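Cyp101j2 (Sphingobium yanoikuyae, PDB 5KYO) is a haem-containing cytochrome P450 monooxygenase that probably hydroxylates the monoterpenoid 1,8-cineole. Local coordinates at residues 317-323 against 338-344; 79-83 against 108-112; 70-75 against 85-91. One frame throughout, in Å; residues are numbered along the deposited sequence.

Interaction 1. Residues 317-323 against 338-344. With HEM (protoporphyrin IX containing Fe), chain G.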
# COMPACT_ATOMS: atom_id res chain seq x y z
N VAL A 317 -2.89 3.59 -2.49
CA VAL A 317 -2.03 4.42 -1.61
C VAL A 317 -2.06 5.92 -1.95
O VAL A 317 -1.99 6.30 -3.12
CB VAL A 317 -0.57 3.94 -1.66
CG1 VAL A 317 0.32 4.86 -0.83
CG2 VAL A 317 -0.47 2.49 -1.13
N SER A 318 -2.22 6.74 -0.91
CA SER A 318 -2.04 8.19 -1.00
C SER A 318 -0.91 8.66 -0.09
O SER A 318 -1.05 8.79 1.13
CB SER A 318 -3.35 8.93 -0.66
OG SER A 318 -4.39 8.51 -1.52
N SER A 319 0.23 8.94 -0.71
CA SER A 319 1.38 9.40 0.03
C SER A 319 1.49 10.91 -0.19
O SER A 319 0.85 11.45 -1.11
CB SER A 319 2.64 8.65 -0.43
OG SER A 319 3.81 9.13 0.18
N ALA A 320 2.25 11.59 0.66
CA ALA A 320 2.38 13.04 0.55
C ALA A 320 3.85 13.42 0.55
O ALA A 320 4.71 12.55 0.67
CB ALA A 320 1.64 13.73 1.68
N ARG A 321 4.13 14.71 0.38
CA ARG A 321 5.51 15.23 0.39
C ARG A 321 5.57 16.59 1.10
O ARG A 321 4.60 17.35 1.11
CB ARG A 321 6.06 15.36 -1.03
CG ARG A 321 6.20 14.05 -1.82
CD ARG A 321 7.40 13.24 -1.39
NE ARG A 321 7.54 12.01 -2.17
CZ ARG A 321 6.86 10.89 -1.93
NH1 ARG A 321 6.01 10.83 -0.91
NH2 ARG A 321 7.04 9.83 -2.69
N GLU A 322 6.71 16.88 1.72
CA GLU A 322 6.91 18.17 2.37
C GLU A 322 7.69 19.12 1.47
O GLU A 322 8.67 18.76 0.85
CB GLU A 322 7.66 17.99 3.70
CG GLU A 322 7.97 19.30 4.40
CD GLU A 322 8.57 19.09 5.78
OE1 GLU A 322 8.77 17.93 6.18
OE2 GLU A 322 8.82 20.10 6.47
N VAL A 323 7.24 20.36 1.42
CA VAL A 323 7.98 21.39 0.72
C VAL A 323 9.06 21.93 1.66
O VAL A 323 8.77 22.31 2.80
CB VAL A 323 7.05 22.51 0.26
CG1 VAL A 323 7.84 23.61 -0.39
CG2 VAL A 323 6.01 21.95 -0.73
N ASP A 338 5.04 23.49 3.68
CA ASP A 338 3.78 23.06 3.10
C ASP A 338 3.78 21.55 2.80
O ASP A 338 4.82 20.96 2.48
CB ASP A 338 3.47 23.85 1.82
CG ASP A 338 2.86 25.23 2.11
OD1 ASP A 338 2.79 25.62 3.29
OD2 ASP A 338 2.44 25.91 1.15
N MET A 339 2.61 20.93 2.92
CA MET A 339 2.45 19.51 2.60
C MET A 339 1.73 19.37 1.27
O MET A 339 0.78 20.10 0.99
CB MET A 339 1.66 18.80 3.70
CG MET A 339 2.37 18.78 5.03
SD MET A 339 3.88 17.81 4.90
CE MET A 339 3.20 16.27 4.23
N VAL A 340 2.18 18.43 0.45
CA VAL A 340 1.48 18.16 -0.80
C VAL A 340 1.17 16.67 -0.95
O VAL A 340 2.07 15.84 -1.01
CB VAL A 340 2.29 18.61 -2.03
CG1 VAL A 340 1.49 18.35 -3.28
CG2 VAL A 340 2.66 20.11 -1.93
N MET A 341 -0.13 16.37 -1.01
CA MET A 341 -0.60 15.00 -1.20
C MET A 341 -0.57 14.66 -2.69
O MET A 341 -0.96 15.46 -3.52
CB MET A 341 -2.01 14.83 -0.62
CG MET A 341 -2.50 13.40 -0.58
SD MET A 341 -3.90 13.15 0.52
CE MET A 341 -3.09 13.17 2.13
N ALA A 342 -0.08 13.47 -3.01
CA ALA A 342 0.07 13.07 -4.40
C ALA A 342 -0.38 11.62 -4.58
O ALA A 342 0.44 10.72 -4.67
CB ALA A 342 1.52 13.23 -4.85
N PRO A 343 -1.71 11.40 -4.62
CA PRO A 343 -2.25 10.04 -4.58
C PRO A 343 -1.96 9.20 -5.82
O PRO A 343 -2.14 9.66 -6.96
CB PRO A 343 -3.76 10.27 -4.42
CG PRO A 343 -3.87 11.66 -3.86
CD PRO A 343 -2.77 12.41 -4.53
N THR A 344 -1.54 7.96 -5.60
CA THR A 344 -1.38 7.05 -6.71
C THR A 344 -2.72 6.92 -7.45
O THR A 344 -2.74 6.63 -8.62
CB THR A 344 -0.91 5.66 -6.26
OG1 THR A 344 -1.91 5.06 -5.43
CG2 THR A 344 0.37 5.78 -5.42
CHA HEM G . 6.71 1.90 -0.74
CHB HEM G . 2.35 0.59 -2.43
CHC HEM G . 3.21 -4.00 -0.98
CHD HEM G . 7.05 -2.46 1.49
C1A HEM G . 5.50 1.96 -1.38
C2A HEM G . 4.94 3.11 -2.09
C3A HEM G . 3.72 2.74 -2.55
C4A HEM G . 3.48 1.36 -2.16
CMA HEM G . 2.76 3.63 -3.38
CAA HEM G . 5.59 4.50 -2.31
CBA HEM G . 5.43 5.42 -1.10
CGA HEM G . 5.98 6.79 -1.41
O1A HEM G . 5.46 7.47 -2.34
O2A HEM G . 6.93 7.24 -0.72
C1B HEM G . 2.23 -0.78 -2.23
C2B HEM G . 1.16 -1.64 -2.73
C3B HEM G . 1.40 -2.90 -2.32
C4B HEM G . 2.63 -2.88 -1.55
CMB HEM G . -0.05 -1.18 -3.58
CAB HEM G . 0.60 -4.21 -2.56
CBB HEM G . -0.46 -4.35 -3.35
C1C HEM G . 4.34 -3.99 -0.21
C2C HEM G . 5.00 -5.15 0.36
C3C HEM G . 6.06 -4.72 1.05
C4C HEM G . 6.11 -3.27 0.92
CMC HEM G . 4.47 -6.59 0.17
CAC HEM G . 7.11 -5.49 1.86
CBC HEM G . 7.25 -6.82 1.89
C1D HEM G . 7.31 -1.15 1.16
C2D HEM G . 8.35 -0.32 1.74
C3D HEM G . 8.24 1.01 1.03
C4D HEM G . 7.14 0.89 0.10
CMD HEM G . 9.42 -0.62 2.83
CAD HEM G . 9.12 2.25 1.28
CBD HEM G . 10.14 2.44 0.16
CGD HEM G . 10.98 3.66 0.47
O1D HEM G . 12.23 3.60 0.41
O2D HEM G . 10.37 4.71 0.80
NA HEM G . 4.58 0.92 -1.45
NB HEM G . 3.10 -1.59 -1.52
NC HEM G . 5.05 -2.86 0.14
ND HEM G . 6.62 -0.40 0.22
FE HEM G . 4.92 -1.01 -0.80
O HOH W 1 -1.52 2.26 -4.78
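R321, paired with V340 across two antiparallel strands, has polar partners at the edge of its flat guanidinium: S319 OG and the haem propionate oxygen O1A both lie in its plane. NH1 reaches S319 OG at 3.0 Å, while NH2 gives O1A an almost straight bond of 2.9 Å (173°). NH1 also meets A320 O at 2.7 Å, approaching from above that carbonyl's plane. The bend at chi2 (-77°) brings the group back beside its own strand to make these bonds, which together should fix its rotation; M96 O is a further acceptor for NH2. An arginine on this strand gripping a haem propionate is a familiar P450 feature. At the porphyrin's rim, V317 CG2 lies 3.6 Å from the meso carbon CHB.

Near the haem methyl CMA, T344 binds V317 O twice. Its OG1 donates to V317 O at 2.6 Å, in the carbonyl plane on a lone pair of that oxygen; T344 N binds it too, and a water joins OG1 to V317 N. Farther along, R321 and V340 exchange two backbone bonds, each 2.7 Å, and V323 N binds D338 O. On the face shared by A320, E322, M339 and M341, the doubly bent M339 brings its CE to 3.9 Å from A320 CB.

E322 hydrogen-bonds H105; its salt bridge to K111 is modelled implausibly short and is doubtful in detail. The paired strands are central in the P450 beta sheet: 83-86 runs parallel to 339-343 on one side, 102-103 antiparallel to 318-323 on the other, and V95 of helix 89-97 packs on R321, V340 and A342.

Interaction 2. Residues 79-83 against 108-112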
# COMPACT_ATOMS: atom_id res chain seq x y z
N HIS A 79 -8.66 20.61 5.86
CA HIS A 79 -8.64 19.44 6.73
C HIS A 79 -7.21 18.93 6.97
O HIS A 79 -6.33 19.16 6.14
CB HIS A 79 -9.50 18.32 6.14
CG HIS A 79 -10.96 18.62 6.13
ND1 HIS A 79 -11.84 18.10 7.07
CD2 HIS A 79 -11.71 19.40 5.32
CE1 HIS A 79 -13.06 18.55 6.83
NE2 HIS A 79 -13.00 19.34 5.77
N ASN A 80 -7.00 18.27 8.11
CA ASN A 80 -5.72 17.59 8.39
C ASN A 80 -4.52 18.54 8.29
O ASN A 80 -3.63 18.32 7.49
CB ASN A 80 -5.56 16.39 7.43
CG ASN A 80 -6.64 15.35 7.62
OD1 ASN A 80 -6.98 14.99 8.75
ND2 ASN A 80 -7.23 14.88 6.51
N GLY A 81 -4.51 19.60 9.09
CA GLY A 81 -3.43 20.57 9.08
C GLY A 81 -3.45 21.59 7.95
O GLY A 81 -2.75 22.60 7.99
N GLY A 82 -4.25 21.32 6.92
CA GLY A 82 -4.25 22.14 5.72
C GLY A 82 -3.17 21.68 4.76
O GLY A 82 -1.98 21.68 5.11
N HIS A 83 -3.56 21.27 3.55
CA HIS A 83 -2.56 20.77 2.62
C HIS A 83 -3.02 20.77 1.17
O HIS A 83 -4.22 20.72 0.89
CB HIS A 83 -2.12 19.34 3.02
CG HIS A 83 -3.21 18.32 2.94
ND1 HIS A 83 -3.45 17.59 1.79
CD2 HIS A 83 -4.11 17.89 3.86
CE1 HIS A 83 -4.45 16.75 2.01
NE2 HIS A 83 -4.87 16.91 3.25
N LEU A 108 2.81 12.01 5.77
CA LEU A 108 1.51 11.78 6.38
C LEU A 108 0.91 13.10 6.83
O LEU A 108 1.63 14.02 7.25
CB LEU A 108 1.64 10.81 7.57
CG LEU A 108 2.08 9.38 7.25
CD1 LEU A 108 1.93 8.47 8.46
CD2 LEU A 108 1.30 8.83 6.06
N VAL A 109 -0.42 13.20 6.73
CA VAL A 109 -1.15 14.35 7.25
C VAL A 109 -2.02 13.92 8.44
O VAL A 109 -2.50 12.79 8.48
CB VAL A 109 -2.03 15.01 6.17
CG1 VAL A 109 -1.18 15.52 5.02
CG2 VAL A 109 -3.07 14.04 5.68
N PRO A 110 -2.19 14.81 9.44
CA PRO A 110 -1.61 16.15 9.57
C PRO A 110 -0.11 16.11 9.84
O PRO A 110 0.37 15.19 10.51
CB PRO A 110 -2.35 16.73 10.79
CG PRO A 110 -3.54 15.86 10.99
CD PRO A 110 -3.11 14.51 10.55
N LYS A 111 0.62 17.10 9.31
CA LYS A 111 2.08 17.12 9.45
C LYS A 111 2.57 17.18 10.89
O LYS A 111 3.50 16.46 11.26
CB LYS A 111 2.66 18.31 8.67
CG LYS A 111 4.08 18.68 9.14
CD LYS A 111 4.74 19.73 8.25
CE LYS A 111 6.24 19.77 8.49
NZ LYS A 111 6.93 20.80 7.65
N GLU A 112 1.96 18.02 11.72
CA GLU A 112 2.46 18.23 13.08
C GLU A 112 1.84 17.26 14.08
O GLU A 112 1.90 17.49 15.29
CB GLU A 112 2.21 19.67 13.54
O HOH W 2 -0.94 18.82 7.23
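V109 is the wedge of this contact, its two methyl branches serving different partners on the turn opposite. CG1 sits over one face of the H83 imidazole, 4.1 Å from the ring centroid and 19° off the normal, a CH-pi contact in which the two side chains cross at about a right angle. The histidine presents that face because its CG stands between the backbone N and the carbonyl carbon (chi1 65°). The other branch, V109 CG2, rests 3.8 Å from N80 CB. Next to it the ring of P110, which follows a cis peptide bond, lies across the backbone of N80, with P110 CG 3.8 Å from N80 CA. This is the close-packed half, where both V109 and H83 are buried.

The rest of the contact is looser and wetter. No direct hydrogen bond joins the segments; instead a water donates a hydrogen bond to N80 O at 2.7 Å and accepts one from K111 N at 3.1 Å, so an amide in the first turn of a helix is served by solvent. G81 is exposed and comes no closer to P110 than G81 N to P110 CB, 4.0 Å. The shape of this side comes from a type I' turn running from H79 to G82, closed by G82 N to H79 O, 3.1 Å apart. N80 directs its amide nitrogen elsewhere, to D48.

The turn thus belongs to the tip of the hairpin formed by strands 74-77 and 83-86, and P110 is the N-cap of helix 111-118. M341, on strand 339-343, packs against both H83 and V109, while M339 of the same strand touches H83 and K111, so hairpin tip and helix start pack over the sheet face that bears M339 and M341.

Interaction 3. Residues 70-75 against 85-91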
# COMPACT_ATOMS: atom_id res chain seq x y z
N ALA A 70 -12.78 19.73 -9.68
CA ALA A 70 -11.73 20.65 -9.23
C ALA A 70 -11.28 21.64 -10.30
O ALA A 70 -10.77 21.25 -11.35
CB ALA A 70 -10.53 19.86 -8.73
N PRO A 71 -11.44 22.95 -10.00
CA PRO A 71 -11.07 24.09 -10.86
C PRO A 71 -9.59 24.14 -11.25
O PRO A 71 -9.25 24.77 -12.25
CB PRO A 71 -11.42 25.31 -10.00
CG PRO A 71 -12.43 24.81 -9.03
CD PRO A 71 -12.08 23.39 -8.76
N HIS A 72 -8.73 23.50 -10.46
CA HIS A 72 -7.30 23.45 -10.76
C HIS A 72 -6.73 22.06 -10.49
O HIS A 72 -7.25 21.33 -9.66
CB HIS A 72 -6.54 24.49 -9.93
CG HIS A 72 -7.01 25.89 -10.13
ND1 HIS A 72 -6.44 26.74 -11.05
CD2 HIS A 72 -8.01 26.59 -9.53
CE1 HIS A 72 -7.06 27.91 -11.01
NE2 HIS A 72 -8.01 27.84 -10.10
N PRO A 73 -5.65 21.70 -11.20
CA PRO A 73 -4.90 20.47 -10.94
C PRO A 73 -4.37 20.40 -9.51
O PRO A 73 -4.18 19.31 -8.97
CB PRO A 73 -3.74 20.55 -11.93
CG PRO A 73 -4.26 21.38 -13.04
CD PRO A 73 -5.14 22.40 -12.39
N LEU A 74 -4.12 21.55 -8.90
CA LEU A 74 -3.62 21.59 -7.53
C LEU A 74 -4.59 22.35 -6.66
O LEU A 74 -4.73 23.57 -6.81
CB LEU A 74 -2.22 22.22 -7.47
CG LEU A 74 -1.47 22.10 -6.14
CD1 LEU A 74 -0.85 20.72 -6.00
CD2 LEU A 74 -0.40 23.17 -5.98
N MET A 75 -5.27 21.65 -5.77
CA MET A 75 -6.21 22.29 -4.85
C MET A 75 -5.67 22.24 -3.42
O MET A 75 -4.63 21.62 -3.16
CB MET A 75 -7.59 21.61 -4.91
CG MET A 75 -8.27 21.68 -6.28
SD MET A 75 -8.80 23.37 -6.70
CE MET A 75 -10.25 23.49 -5.67
N VAL A 85 -3.34 19.23 -2.70
CA VAL A 85 -3.59 17.92 -3.29
C VAL A 85 -3.42 17.95 -4.80
O VAL A 85 -4.08 18.73 -5.50
CB VAL A 85 -5.01 17.39 -2.96
CG1 VAL A 85 -5.17 15.94 -3.45
CG2 VAL A 85 -5.32 17.48 -1.47
N ALA A 86 -2.51 17.12 -5.31
CA ALA A 86 -2.34 16.98 -6.75
C ALA A 86 -3.46 16.10 -7.31
O ALA A 86 -3.62 14.93 -6.90
CB ALA A 86 -0.99 16.40 -7.08
N LEU A 87 -4.22 16.66 -8.25
CA LEU A 87 -5.43 16.01 -8.76
C LEU A 87 -5.36 15.62 -10.23
O LEU A 87 -6.38 15.26 -10.83
CB LEU A 87 -6.63 16.92 -8.52
CG LEU A 87 -6.99 17.05 -7.03
CD1 LEU A 87 -8.14 17.99 -6.82
CD2 LEU A 87 -7.32 15.69 -6.44
N ARG A 88 -4.18 15.71 -10.82
CA ARG A 88 -3.97 15.21 -12.18
C ARG A 88 -2.79 14.24 -12.21
O ARG A 88 -1.93 14.27 -11.32
CB ARG A 88 -3.72 16.36 -13.16
CG ARG A 88 -4.87 17.35 -13.29
CD ARG A 88 -6.08 16.74 -13.99
NE ARG A 88 -7.16 17.71 -14.14
CZ ARG A 88 -8.06 17.99 -13.21
NH1 ARG A 88 -8.04 17.36 -12.04
NH2 ARG A 88 -9.00 18.89 -13.44
N SER A 89 -2.74 13.39 -13.23
CA SER A 89 -1.76 12.31 -13.28
C SER A 89 -0.32 12.81 -13.32
O SER A 89 0.49 12.49 -12.44
CB SER A 89 -2.02 11.40 -14.48
OG SER A 89 -0.96 10.47 -14.66
N ASP A 90 0.01 13.59 -14.35
CA ASP A 90 1.38 14.05 -14.55
C ASP A 90 1.88 14.82 -13.33
O ASP A 90 3.03 14.68 -12.92
CB ASP A 90 1.47 14.91 -15.81
CG ASP A 90 1.24 14.10 -17.07
OD1 ASP A 90 2.16 13.36 -17.48
OD2 ASP A 90 0.15 14.21 -17.66
N LEU A 91 0.99 15.62 -12.75
CA LEU A 91 1.29 16.38 -11.55
C LEU A 91 1.63 15.48 -10.36
O LEU A 91 2.67 15.64 -9.71
CB LEU A 91 0.10 17.27 -11.21
CG LEU A 91 0.40 18.29 -10.12
CD1 LEU A 91 1.52 19.22 -10.55
CD2 LEU A 91 -0.86 19.06 -9.78
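L87 and A70 form the apolar centre at the open end of a beta hairpin, strands 74-77 and 83-86, which make one margin of the P450 beta sheet. A single methyl, L87 CD1, lies 3.6 Å from A70 CB and 3.7 Å from M75 CG. With CG anti to its carbonyl carbon and the rest of its chain extended (chi2 178°), L87 reaches between these two residues. A second apolar cluster gathers around L91, in the first turn of helix 89-97, whose CD2 is 3.9 Å from P73 CB and also touches L74 CD1. The loop residue L87 and the helix residue L91 thus both pack on residues 70-75 where they lead into the hairpin.

Beside these leucines, the backbones pair. M75 and V85 are a hydrogen-bonded antiparallel pair, with V85 N 2.8 Å from M75 O and a longer return bond from M75 N. L74 and A86 make the following non-hydrogen-bonded pair. Beyond it P73 O accepts from L87 N at 2.7 Å (156°), carrying the pairing one residue past the regular strands. F45 packs against the side chains of M75 and V85.

The polar edge belongs to R88, the N-cap of helix 89-97. Its aliphatic part crosses the proline ring, CG 3.7 Å from P73 CB, before the chain bends at chi2 and brings its guanidinium edge to A70 O, 3.6 Å from R88 NH2; NH1 bonds weakly to M67 O. R88 NH1 binds L87 O, 2.9 Å away: the acceptor lies in the guanidinium plane, while the donor stands 63° out of the carbonyl plane.

All three contacts belong to one side of the molecule, but they grade from core to surface. Interaction 1 is buried and joins middle strands of the sheet, and its chemistry is the most polar, with strand bonds and charge directed at the haem. Interaction 3 is also buried, yet lies at the sheet's margin, where leucine packing prevails; M341 O probably accepts a hydrogen bond from A86 N, tying it to interaction 1. Interaction 2, partly exposed at the tip of interaction 3's hairpin, relies on van der Waals contact and water. Its link to interaction 1 mixes methionine packing with a doubtful, implausibly short K111-E322 salt bridge; interactions 2 and 3 merely adjoin in sequence.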